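Local coordinates for protein N-acetylgalactosaminyltransferase 7 (Homo sapiens, PDB 6IWR) that is a glycosyltransferase that combines a GT-A-type domain with a ricin-type beta-trefoil lectin domain, at residues T162-R165 and T166-V170; G433-S436 and E437-F441; W452-E455 and E456-D460; N541-E544 and F545-W548. All coordinates share one frame; numbering follows the deposited sequence.

Interaction 1 (T162-R165 and T166-V170); sequences TLMR and TVHSV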
loop_
_atom_site.group_PDB
_atom_site.type_symbol
_atom_site.label_atom_id
_atom_site.label_comp_id
_atom_site.label_asym_id
_atom_site.label_seq_id
_atom_site.Cartn_x
_atom_site.Cartn_y
_atom_site.Cartn_z
ATOM N N THR A 162 19.213 15.580 10.618
ATOM C CA THR A 162 19.792 14.495 9.839
ATOM C C THR A 162 20.951 14.991 8.971
ATOM O O THR A 162 21.972 14.310 8.845
ATOM C CB THR A 162 18.714 13.814 8.989
ATOM O OG1 THR A 162 17.915 14.806 8.335
ATOM C CG2 THR A 162 17.825 12.953 9.866
ATOM N N LEU A 163 20.829 16.177 8.380
ATOM C CA LEU A 163 21.901 16.700 7.538
ATOM C C LEU A 163 23.148 16.982 8.364
ATOM O O LEU A 163 24.263 16.606 7.976
ATOM C CB LEU A 163 21.442 17.974 6.822
ATOM C CG LEU A 163 22.523 18.721 6.027
ATOM C CD1 LEU A 163 23.225 17.738 5.102
ATOM C CD2 LEU A 163 21.956 19.908 5.232
ATOM N N MET A 164 22.975 17.630 9.520
ATOM C CA MET A 164 24.143 18.042 10.282
ATOM C C MET A 164 24.759 16.861 11.025
ATOM O O MET A 164 25.963 16.885 11.331
ATOM C CB MET A 164 23.786 19.182 11.236
ATOM C CG MET A 164 23.497 20.533 10.565
ATOM S SD MET A 164 24.553 21.029 9.169
ATOM C CE MET A 164 26.163 20.878 9.864
ATOM N N ARG A 165 23.980 15.807 11.284
ATOM C CA ARG A 165 24.572 14.632 11.917
ATOM C C ARG A 165 25.457 13.879 10.934
ATOM O O ARG A 165 26.496 13.330 11.327
ATOM C CB ARG A 165 23.492 13.721 12.499
ATOM C CG ARG A 165 24.029 12.485 13.258
ATOM C CD ARG A 165 23.074 11.999 14.394
ATOM N NE ARG A 165 21.695 11.940 13.921
ATOM C CZ ARG A 165 20.680 12.647 14.402
ATOM N NH1 ARG A 165 19.484 12.511 13.836
ATOM N NH2 ARG A 165 20.832 13.462 15.442
ATOM N N THR A 166 25.082 13.854 9.648
ATOM C CA THR A 166 25.972 13.283 8.643
ATOM C C THR A 166 27.337 13.952 8.715
ATOM O O THR A 166 28.375 13.295 8.872
ATOM C CB THR A 166 25.402 13.482 7.242
ATOM O OG1 THR A 166 24.015 13.133 7.207
ATOM C CG2 THR A 166 26.181 12.646 6.229
ATOM N N VAL A 167 27.323 15.286 8.609
ATOM C CA VAL A 167 28.537 16.085 8.639
ATOM C C VAL A 167 29.269 15.905 9.962
ATOM O O VAL A 167 30.481 15.648 9.989
ATOM C CB VAL A 167 28.195 17.566 8.366
ATOM C CG1 VAL A 167 29.408 18.460 8.643
ATOM C CG2 VAL A 167 27.725 17.747 6.913
ATOM N N HIS A 168 28.563 16.084 11.081
ATOM C CA HIS A 168 29.207 15.872 12.374
ATOM C C HIS A 168 29.875 14.505 12.408
ATOM O O HIS A 168 31.046 14.372 12.787
ATOM C CB HIS A 168 28.194 16.003 13.525
ATOM C CG HIS A 168 27.986 17.411 13.998
ATOM N ND1 HIS A 168 28.521 17.895 15.174
ATOM C CD2 HIS A 168 27.291 18.440 13.455
ATOM C CE1 HIS A 168 28.169 19.159 15.331
ATOM N NE2 HIS A 168 27.417 19.514 14.305
ATOM N N SER A 169 29.151 13.478 11.975
ATOM C CA SER A 169 29.699 12.131 11.989
ATOM C C SER A 169 30.982 12.052 11.164
ATOM O O SER A 169 31.979 11.482 11.617
ATOM C CB SER A 169 28.618 11.162 11.508
ATOM O OG SER A 169 29.006 10.401 10.389
ATOM N N VAL A 170 30.995 12.659 9.971
ATOM C CA VAL A 170 32.190 12.639 9.120
ATOM C C VAL A 170 33.347 13.364 9.799
ATOM O O VAL A 170 34.490 12.872 9.828
ATOM C CB VAL A 170 31.885 13.259 7.745
ATOM C CG1 VAL A 170 33.191 13.490 6.979
ATOM C CG2 VAL A 170 30.924 12.381 6.960
#
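Thr-166 reaches back one turn of helix to Thr-162, and the carbonyl there takes two bonds from the one residue. Thr-166 N donates to Thr-162 O at 3.2 Å, the usual helical bond, while Thr-166 OG1 donates to the same Thr-162 O at 2.9 Å. The two donors arrive from opposite faces of the carbonyl plane, each tilted away from it. This double grip depends on the side-chain rotation: OG1 lies anti to the carbonyl carbon and beside the backbone N (chi1 -46°), which turns the hydroxyl toward the preceding turn. The hydroxyl is itself bonded by Cys-244 N, so it links the helix to the chain beside it.

A different side of the helix is apolar. Met-164 and Val-167 run side by side and point the same way, the bent methionine chain bringing its CE within 4.2 Å of Val-167 CB; both also touch Trp-205. His-168 sets the CD2 edge of its ring, in plane, against Met-164 O, the carbonyl that accepts from His-168 N at 2.7 Å. Its two ring nitrogens are held from outside by Asp-126 and Tyr-201, and together these contacts probably fix the rotation of the imidazole. Arg-165 sends its guanidinium group away to Ser-120 and Ser-124.

Thr-166 and Val-167 pack on Ile-153 of strand 149-155, and the side chain of Thr-166 lies about 11 Å from the bound manganese ion. This buried helix is the connection of the beta-alpha-beta unit 149-155, 160-173, 179-186, characteristic of the Rossmann-like GT-A fold.

Interaction 2 (G433-S436 and E437-F441); sequences GDIS and ELKKF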
loop_
_atom_site.group_PDB
_atom_site.type_symbol
_atom_site.label_atom_id
_atom_site.label_comp_id
_atom_site.label_asym_id
_atom_site.label_seq_id
_atom_site.Cartn_x
_atom_site.Cartn_y
_atom_site.Cartn_z
ATOM N N GLY A 433 17.517 9.574 -26.763
ATOM C CA GLY A 433 18.356 10.749 -26.895
ATOM C C GLY A 433 19.695 10.440 -27.514
ATOM O O GLY A 433 20.042 9.303 -27.814
ATOM N N ASP A 434 20.495 11.480 -27.675
ATOM C CA ASP A 434 21.797 11.334 -28.311
ATOM C C ASP A 434 22.752 10.529 -27.435
ATOM O O ASP A 434 23.001 10.889 -26.285
ATOM C CB ASP A 434 22.380 12.705 -28.600
ATOM C CG ASP A 434 23.556 12.643 -29.531
ATOM O OD1 ASP A 434 24.131 11.549 -29.706
ATOM O OD2 ASP A 434 23.914 13.697 -30.084
ATOM N N ILE A 435 23.312 9.448 -27.984
ATOM C CA ILE A 435 24.196 8.559 -27.224
ATOM C C ILE A 435 25.532 8.433 -27.964
ATOM O O ILE A 435 26.401 7.639 -27.588
ATOM C CB ILE A 435 23.483 7.203 -26.960
ATOM C CG1 ILE A 435 23.761 6.755 -25.546
ATOM C CG2 ILE A 435 23.786 6.070 -27.967
ATOM C CD1 ILE A 435 23.044 7.588 -24.542
ATOM N N SER A 436 25.714 9.258 -29.000
ATOM C CA SER A 436 26.924 9.239 -29.824
ATOM C C SER A 436 28.198 9.324 -28.993
ATOM O O SER A 436 29.076 8.457 -29.079
ATOM C CB SER A 436 26.892 10.403 -30.819
ATOM O OG SER A 436 25.710 10.371 -31.570
ATOM N N GLU A 437 28.352 10.414 -28.239
ATOM C CA GLU A 437 29.605 10.626 -27.524
ATOM C C GLU A 437 29.871 9.487 -26.553
ATOM O O GLU A 437 31.006 9.027 -26.418
ATOM C CB GLU A 437 29.576 11.969 -26.800
ATOM C CG GLU A 437 29.312 13.157 -27.707
ATOM C CD GLU A 437 29.190 14.470 -26.946
ATOM O OE1 GLU A 437 28.083 14.788 -26.461
ATOM O OE2 GLU A 437 30.200 15.195 -26.823
ATOM N N LEU A 438 28.828 8.985 -25.896
ATOM C CA LEU A 438 29.021 7.853 -25.003
ATOM C C LEU A 438 29.524 6.638 -25.762
ATOM O O LEU A 438 30.441 5.945 -25.303
ATOM C CB LEU A 438 27.722 7.550 -24.262
ATOM C CG LEU A 438 27.554 8.525 -23.102
ATOM C CD1 LEU A 438 26.190 9.141 -23.198
ATOM C CD2 LEU A 438 27.711 7.803 -21.753
ATOM N N LYS A 439 28.941 6.357 -26.929
ATOM C CA LYS A 439 29.429 5.237 -27.727
ATOM C C LYS A 439 30.849 5.479 -28.240
ATOM O O LYS A 439 31.662 4.548 -28.262
ATOM C CB LYS A 439 28.469 4.961 -28.876
ATOM C CG LYS A 439 27.586 3.736 -28.647
ATOM C CD LYS A 439 26.255 3.827 -29.392
ATOM C CE LYS A 439 25.838 2.445 -29.852
ATOM N NZ LYS A 439 26.257 1.360 -28.890
ATOM N N LYS A 440 31.182 6.717 -28.626
ATOM C CA LYS A 440 32.556 7.000 -29.029
ATOM C C LYS A 440 33.530 6.842 -27.858
ATOM O O LYS A 440 34.664 6.366 -28.042
ATOM C CB LYS A 440 32.653 8.398 -29.625
ATOM C CG LYS A 440 34.030 8.741 -30.122
ATOM C CD LYS A 440 33.995 9.974 -31.012
ATOM C CE LYS A 440 35.268 10.804 -30.895
ATOM N NZ LYS A 440 36.475 9.992 -31.068
ATOM N N PHE A 441 33.117 7.239 -26.651
ATOM C CA PHE A 441 33.961 7.031 -25.476
ATOM C C PHE A 441 34.365 5.568 -25.340
ATOM O O PHE A 441 35.553 5.241 -25.202
ATOM C CB PHE A 441 33.236 7.495 -24.214
ATOM C CG PHE A 441 33.952 7.143 -22.952
ATOM C CD1 PHE A 441 34.897 8.011 -22.409
ATOM C CD2 PHE A 441 33.693 5.936 -22.304
ATOM C CE1 PHE A 441 35.571 7.680 -21.244
ATOM C CE2 PHE A 441 34.348 5.607 -21.129
ATOM C CZ PHE A 441 35.296 6.481 -20.601
#
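The backbones of Ile-435 and Lys-439 meet where a loop becomes a helix: Lys-439 N donates to Ile-435 O at 2.9 Å, and one residue on Lys-440 N donates to Ser-436 O at 2.8 Å. Both bonds are nearly straight. Ile-435 occupies the N-cap position and Ser-436 is the first residue of helix 436-444.

The isoleucine side chain is the apolar part of the junction. Its CD1 meets Leu-438 CD1 at 3.8 Å, while its other branch, CG2, lies 3.6 Å from Lys-439 CD. The two partners are thus served by different branches, and it is the aliphatic part of the lysine that does the touching; its NZ leads on to the carbonyl of Glu-410. Ile-435 and Leu-438 also share Arg-407 of helix 400-412 as a neighbour.

Just ahead of the helix, Asp-434 OD1 accepts two bonds from Ser-436, from N at 2.9 Å and from OG at 2.7 Å, the hydroxyl coming from the syn side. The carboxylate therefore sits close to the start of the helix, where the helix dipole would probably stabilise its negative charge. On the outer side, Lys-440 forms a salt bridge with Asp-444 one turn further on. An Asx turn leading into a helix N-terminus, with an apolar residue at the N-cap, characterises this exposed start of helix 436-444.

Interaction 3 (W452-E455 and E456-D460); sequences WFME and EIAYD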
loop_
_atom_site.group_PDB
_atom_site.type_symbol
_atom_site.label_atom_id
_atom_site.label_comp_id
_atom_site.label_asym_id
_atom_site.label_seq_id
_atom_site.Cartn_x
_atom_site.Cartn_y
_atom_site.Cartn_z
ATOM N N TRP A 452 32.146 -10.332 -22.072
ATOM C CA TRP A 452 33.225 -10.578 -21.111
ATOM C C TRP A 452 32.757 -10.274 -19.698
ATOM O O TRP A 452 32.881 -11.102 -18.789
ATOM C CB TRP A 452 34.460 -9.743 -21.459
ATOM C CG TRP A 452 35.493 -9.698 -20.368
ATOM C CD1 TRP A 452 36.563 -10.549 -20.186
ATOM C CD2 TRP A 452 35.557 -8.747 -19.305
ATOM N NE1 TRP A 452 37.276 -10.180 -19.072
ATOM C CE2 TRP A 452 36.671 -9.085 -18.504
ATOM C CE3 TRP A 452 34.757 -7.664 -18.927
ATOM C CZ2 TRP A 452 37.010 -8.362 -17.355
ATOM C CZ3 TRP A 452 35.101 -6.945 -17.792
ATOM C CH2 TRP A 452 36.220 -7.293 -17.024
ATOM N N PHE A 453 32.200 -9.090 -19.503
ATOM C CA PHE A 453 31.768 -8.680 -18.173
ATOM C C PHE A 453 30.847 -9.720 -17.541
ATOM O O PHE A 453 31.037 -10.100 -16.379
ATOM C CB PHE A 453 31.089 -7.320 -18.271
ATOM C CG PHE A 453 30.501 -6.831 -16.993
ATOM C CD1 PHE A 453 31.321 -6.443 -15.938
ATOM C CD2 PHE A 453 29.117 -6.718 -16.858
ATOM C CE1 PHE A 453 30.764 -5.947 -14.767
ATOM C CE2 PHE A 453 28.549 -6.239 -15.683
ATOM C CZ PHE A 453 29.372 -5.849 -14.635
ATOM N N MET A 454 29.859 -10.213 -18.297
ATOM C CA MET A 454 28.890 -11.144 -17.730
ATOM C C MET A 454 29.514 -12.496 -17.414
ATOM O O MET A 454 29.020 -13.230 -16.548
ATOM C CB MET A 454 27.713 -11.328 -18.682
ATOM C CG MET A 454 26.586 -10.297 -18.563
ATOM S SD MET A 454 25.864 -10.246 -16.907
ATOM C CE MET A 454 26.611 -8.686 -16.484
ATOM N N GLU A 455 30.590 -12.847 -18.097
ATOM C CA GLU A 455 31.130 -14.187 -17.969
ATOM C C GLU A 455 32.323 -14.263 -17.024
ATOM O O GLU A 455 32.576 -15.331 -16.453
ATOM C CB GLU A 455 31.484 -14.717 -19.366
ATOM C CG GLU A 455 30.208 -15.002 -20.183
ATOM C CD GLU A 455 30.478 -15.554 -21.578
ATOM O OE1 GLU A 455 31.646 -15.581 -22.003
ATOM O OE2 GLU A 455 29.520 -15.968 -22.254
ATOM N N GLU A 456 33.022 -13.148 -16.815
ATOM C CA GLU A 456 34.212 -13.080 -15.979
ATOM C C GLU A 456 33.948 -12.431 -14.624
ATOM O O GLU A 456 34.360 -12.970 -13.589
ATOM C CB GLU A 456 35.315 -12.316 -16.725
ATOM C CG GLU A 456 36.604 -12.141 -15.942
ATOM C CD GLU A 456 37.178 -13.458 -15.482
ATOM O OE1 GLU A 456 37.740 -13.503 -14.360
ATOM O OE2 GLU A 456 37.052 -14.440 -16.241
ATOM N N ILE A 457 33.286 -11.277 -14.581
ATOM C CA ILE A 457 33.134 -10.614 -13.301
ATOM C C ILE A 457 31.702 -10.678 -12.730
ATOM O O ILE A 457 31.550 -10.635 -11.500
ATOM C CB ILE A 457 33.676 -9.162 -13.341
ATOM C CG1 ILE A 457 32.593 -8.171 -13.667
ATOM C CG2 ILE A 457 34.908 -9.003 -14.272
ATOM C CD1 ILE A 457 32.139 -7.448 -12.425
ATOM N N ALA A 458 30.665 -10.880 -13.554
ATOM C CA ALA A 458 29.275 -10.940 -13.079
ATOM C C ALA A 458 28.644 -12.321 -13.296
ATOM O O ALA A 458 27.422 -12.466 -13.391
ATOM C CB ALA A 458 28.420 -9.862 -13.735
ATOM N N TYR A 459 29.499 -13.346 -13.297
ATOM C CA TYR A 459 29.213 -14.756 -13.553
ATOM C C TYR A 459 28.126 -15.362 -12.660
ATOM O O TYR A 459 27.712 -16.492 -12.925
ATOM C CB TYR A 459 30.522 -15.536 -13.376
ATOM C CG TYR A 459 31.101 -15.255 -12.007
ATOM C CD1 TYR A 459 30.598 -15.898 -10.886
ATOM C CD2 TYR A 459 32.103 -14.304 -11.820
ATOM C CE1 TYR A 459 31.088 -15.639 -9.637
ATOM C CE2 TYR A 459 32.599 -14.040 -10.565
ATOM C CZ TYR A 459 32.080 -14.709 -9.470
ATOM O OH TYR A 459 32.549 -14.459 -8.191
ATOM N N ASP A 460 27.656 -14.674 -11.615
ATOM C CA ASP A 460 26.641 -15.274 -10.743
ATOM C C ASP A 460 25.234 -14.733 -10.949
ATOM O O ASP A 460 24.289 -15.307 -10.390
ATOM C CB ASP A 460 26.993 -15.113 -9.254
ATOM C CG ASP A 460 27.482 -13.727 -8.910
ATOM O OD1 ASP A 460 27.777 -12.972 -9.856
ATOM O OD2 ASP A 460 27.596 -13.393 -7.706
#
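Ala-458 turns its CB toward both Met-454 and Phe-453: it lies 3.5 Å from Met-454 CE and over one face of the Phe-453 ring, toward the rim. The methionine chain bends at chi2 and chi3, which carries its methyl group back over the alanine. Beside this core Ile-457 points its CG2 branch at Trp-452 CH2, at 3.5 Å, and packs with Trp-364 of helix 355-365. Its approach to the Phe-453 ring is modelled too closely to be trusted in detail.

The backbone beneath explains how residues five apart come together. Phe-453 O accepts from Ile-457 N at 3.1 Å and from Ala-458 N at 3.0 Å, the second bond belonging to the wider pi-type turn near the end of helix 450-457.

Further out, Glu-456 lays its aliphatic part over the indole of Trp-452, with CB 4.0 Å from the centroid of the five-membered ring in a CH-pi contact, and its carboxylate plane lies 29° from the ring plane. Lys-448 adds a cation-pi contact to the same indole. At the polar edge Glu-455 forms a salt bridge with Lys-451, and Tyr-459 OH is hydrogen-bonded to Thr-308 and Glu-311.

Interaction 4 (N541-E544 and F545-W548); sequences NLNE and FKEW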
loop_
_atom_site.group_PDB
_atom_site.type_symbol
_atom_site.label_atom_id
_atom_site.label_comp_id
_atom_site.label_asym_id
_atom_site.label_seq_id
_atom_site.Cartn_x
_atom_site.Cartn_y
_atom_site.Cartn_z
ATOM N N ASN A 541 8.339 -17.610 -11.396
ATOM C CA ASN A 541 9.689 -18.164 -11.510
ATOM C C ASN A 541 9.828 -18.898 -12.841
ATOM O O ASN A 541 8.849 -19.392 -13.403
ATOM C CB ASN A 541 10.035 -19.123 -10.351
ATOM C CG ASN A 541 10.288 -18.393 -9.026
ATOM O OD1 ASN A 541 10.750 -17.242 -9.000
ATOM N ND2 ASN A 541 9.991 -19.073 -7.912
ATOM N N LEU A 542 11.068 -19.010 -13.318
ATOM C CA LEU A 542 11.302 -19.293 -14.732
ATOM C C LEU A 542 10.378 -20.363 -15.318
ATOM O O LEU A 542 9.991 -20.277 -16.493
ATOM C CB LEU A 542 12.758 -19.688 -14.957
ATOM C CG LEU A 542 13.310 -18.869 -16.126
ATOM C CD1 LEU A 542 14.175 -19.765 -16.997
ATOM C CD2 LEU A 542 12.171 -18.228 -16.956
ATOM N N ASN A 543 10.004 -21.374 -14.546
ATOM C CA ASN A 543 9.221 -22.454 -15.133
ATOM C C ASN A 543 7.855 -22.587 -14.488
ATOM O O ASN A 543 7.233 -23.658 -14.536
ATOM C CB ASN A 543 10.009 -23.754 -15.051
ATOM C CG ASN A 543 11.356 -23.619 -15.696
ATOM O OD1 ASN A 543 12.348 -24.145 -15.204
ATOM N ND2 ASN A 543 11.405 -22.877 -16.800
ATOM N N GLU A 544 7.368 -21.501 -13.912
ATOM C CA GLU A 544 6.129 -21.495 -13.164
ATOM C C GLU A 544 5.052 -20.823 -13.996
ATOM O O GLU A 544 5.292 -19.776 -14.601
ATOM C CB GLU A 544 6.318 -20.777 -11.827
ATOM C CG GLU A 544 6.155 -21.687 -10.618
ATOM C CD GLU A 544 6.484 -20.986 -9.307
ATOM O OE1 GLU A 544 7.206 -19.956 -9.348
ATOM O OE2 GLU A 544 6.008 -21.463 -8.243
ATOM N N PHE A 545 3.878 -21.444 -14.051
ATOM C CA PHE A 545 2.732 -20.862 -14.736
ATOM C C PHE A 545 2.987 -20.683 -16.236
ATOM O O PHE A 545 2.509 -19.723 -16.846
ATOM C CB PHE A 545 2.355 -19.535 -14.089
ATOM C CG PHE A 545 2.328 -19.583 -12.601
ATOM C CD1 PHE A 545 1.555 -20.514 -11.950
ATOM C CD2 PHE A 545 3.086 -18.697 -11.843
ATOM C CE1 PHE A 545 1.527 -20.558 -10.574
ATOM C CE2 PHE A 545 3.067 -18.741 -10.459
ATOM C CZ PHE A 545 2.284 -19.667 -9.831
ATOM N N LYS A 546 3.765 -21.598 -16.834
ATOM C CA LYS A 546 3.919 -21.644 -18.289
ATOM C C LYS A 546 2.617 -22.116 -18.923
ATOM O O LYS A 546 2.568 -23.208 -19.489
ATOM C CB LYS A 546 5.065 -22.576 -18.693
ATOM C CG LYS A 546 6.433 -22.192 -18.139
ATOM C CD LYS A 546 7.267 -23.437 -17.803
ATOM C CE LYS A 546 8.431 -23.648 -18.752
ATOM N NZ LYS A 546 8.007 -23.604 -20.179
ATOM N N GLU A 547 1.553 -21.317 -18.851
ATOM C CA GLU A 547 0.250 -21.935 -19.052
ATOM C C GLU A 547 -0.699 -21.157 -19.973
ATOM O O GLU A 547 -1.913 -21.389 -19.926
ATOM C CB GLU A 547 -0.392 -22.163 -17.680
ATOM C CG GLU A 547 -0.626 -20.887 -16.899
ATOM C CD GLU A 547 -1.320 -21.135 -15.571
ATOM O OE1 GLU A 547 -0.684 -21.703 -14.649
ATOM O OE2 GLU A 547 -2.516 -20.784 -15.460
ATOM N N TRP A 548 -0.195 -20.282 -20.840
ATOM C CA TRP A 548 -1.036 -19.513 -21.751
ATOM C C TRP A 548 -0.484 -19.610 -23.163
ATOM O O TRP A 548 0.731 -19.642 -23.372
ATOM C CB TRP A 548 -1.126 -18.013 -21.341
ATOM C CG TRP A 548 -1.679 -17.779 -19.978
ATOM C CD1 TRP A 548 -0.966 -17.579 -18.830
ATOM C CD2 TRP A 548 -3.068 -17.751 -19.601
ATOM N NE1 TRP A 548 -1.820 -17.414 -17.759
ATOM C CE2 TRP A 548 -3.116 -17.514 -18.197
ATOM C CE3 TRP A 548 -4.272 -17.889 -20.310
ATOM C CZ2 TRP A 548 -4.321 -17.426 -17.483
ATOM C CZ3 TRP A 548 -5.478 -17.796 -19.605
ATOM C CH2 TRP A 548 -5.488 -17.566 -18.197
#
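Glu-544 and Phe-545, neighbours in sequence, meet through a CH-pi contact: Glu-544 CB lies over one face of the phenyl ring, 4.2 Å from its centroid and 25° off the ring normal. CG also lies over the ring, nearer its rim, and the chain runs on extended from there. Phe-545 itself adopts left-handed backbone angles (phi 63°), and its ring also touches Cys-525 and Thr-527 of strand 524-529.

Glu-544 is the last residue of a type I beta turn that starts at Asn-541, and Phe-545 comes directly after it; the turn is closed by Glu-544 N donating to Asn-541 O at 2.6 Å. The turn belongs to the loop joining strands 534-539 and 548-551 of the ricin-type beta-trefoil lectin domain, and Gln-518 NE2 donates to Glu-544 O from another part of that domain.

Lys-546, the centre of an inverse gamma turn, folds its bent chain back along Asn-543, the two side chains pointing the same way. Here the contacts are made by methylenes rather than by the ammonium group: CD approaches Asn-543 O at 3.3 Å, and CE lies 3.6 Å from Asn-543 ND2.

In the fold
The four contacts grade from core to surface. Interaction 1 is buried within one helix against the GT-A sheet, and its hydroxyl and imidazole groups find fixed partners inside the protein; interaction 3 is partly buried, with an apolar centre and charged residues at its edge. Interactions 2 and 4 lie at the surface, where the aliphatic part of a lysine takes part in each. Interactions 2 and 3 sit on successive helices, 436-444 and 450-457, one at the start of its helix, the other in the last turns of the next; their nearest atoms are about 13 Å apart. Interaction 4 alone involves no helix; it lies in the lectin domain, its centre about 49 Å from that of interaction 1.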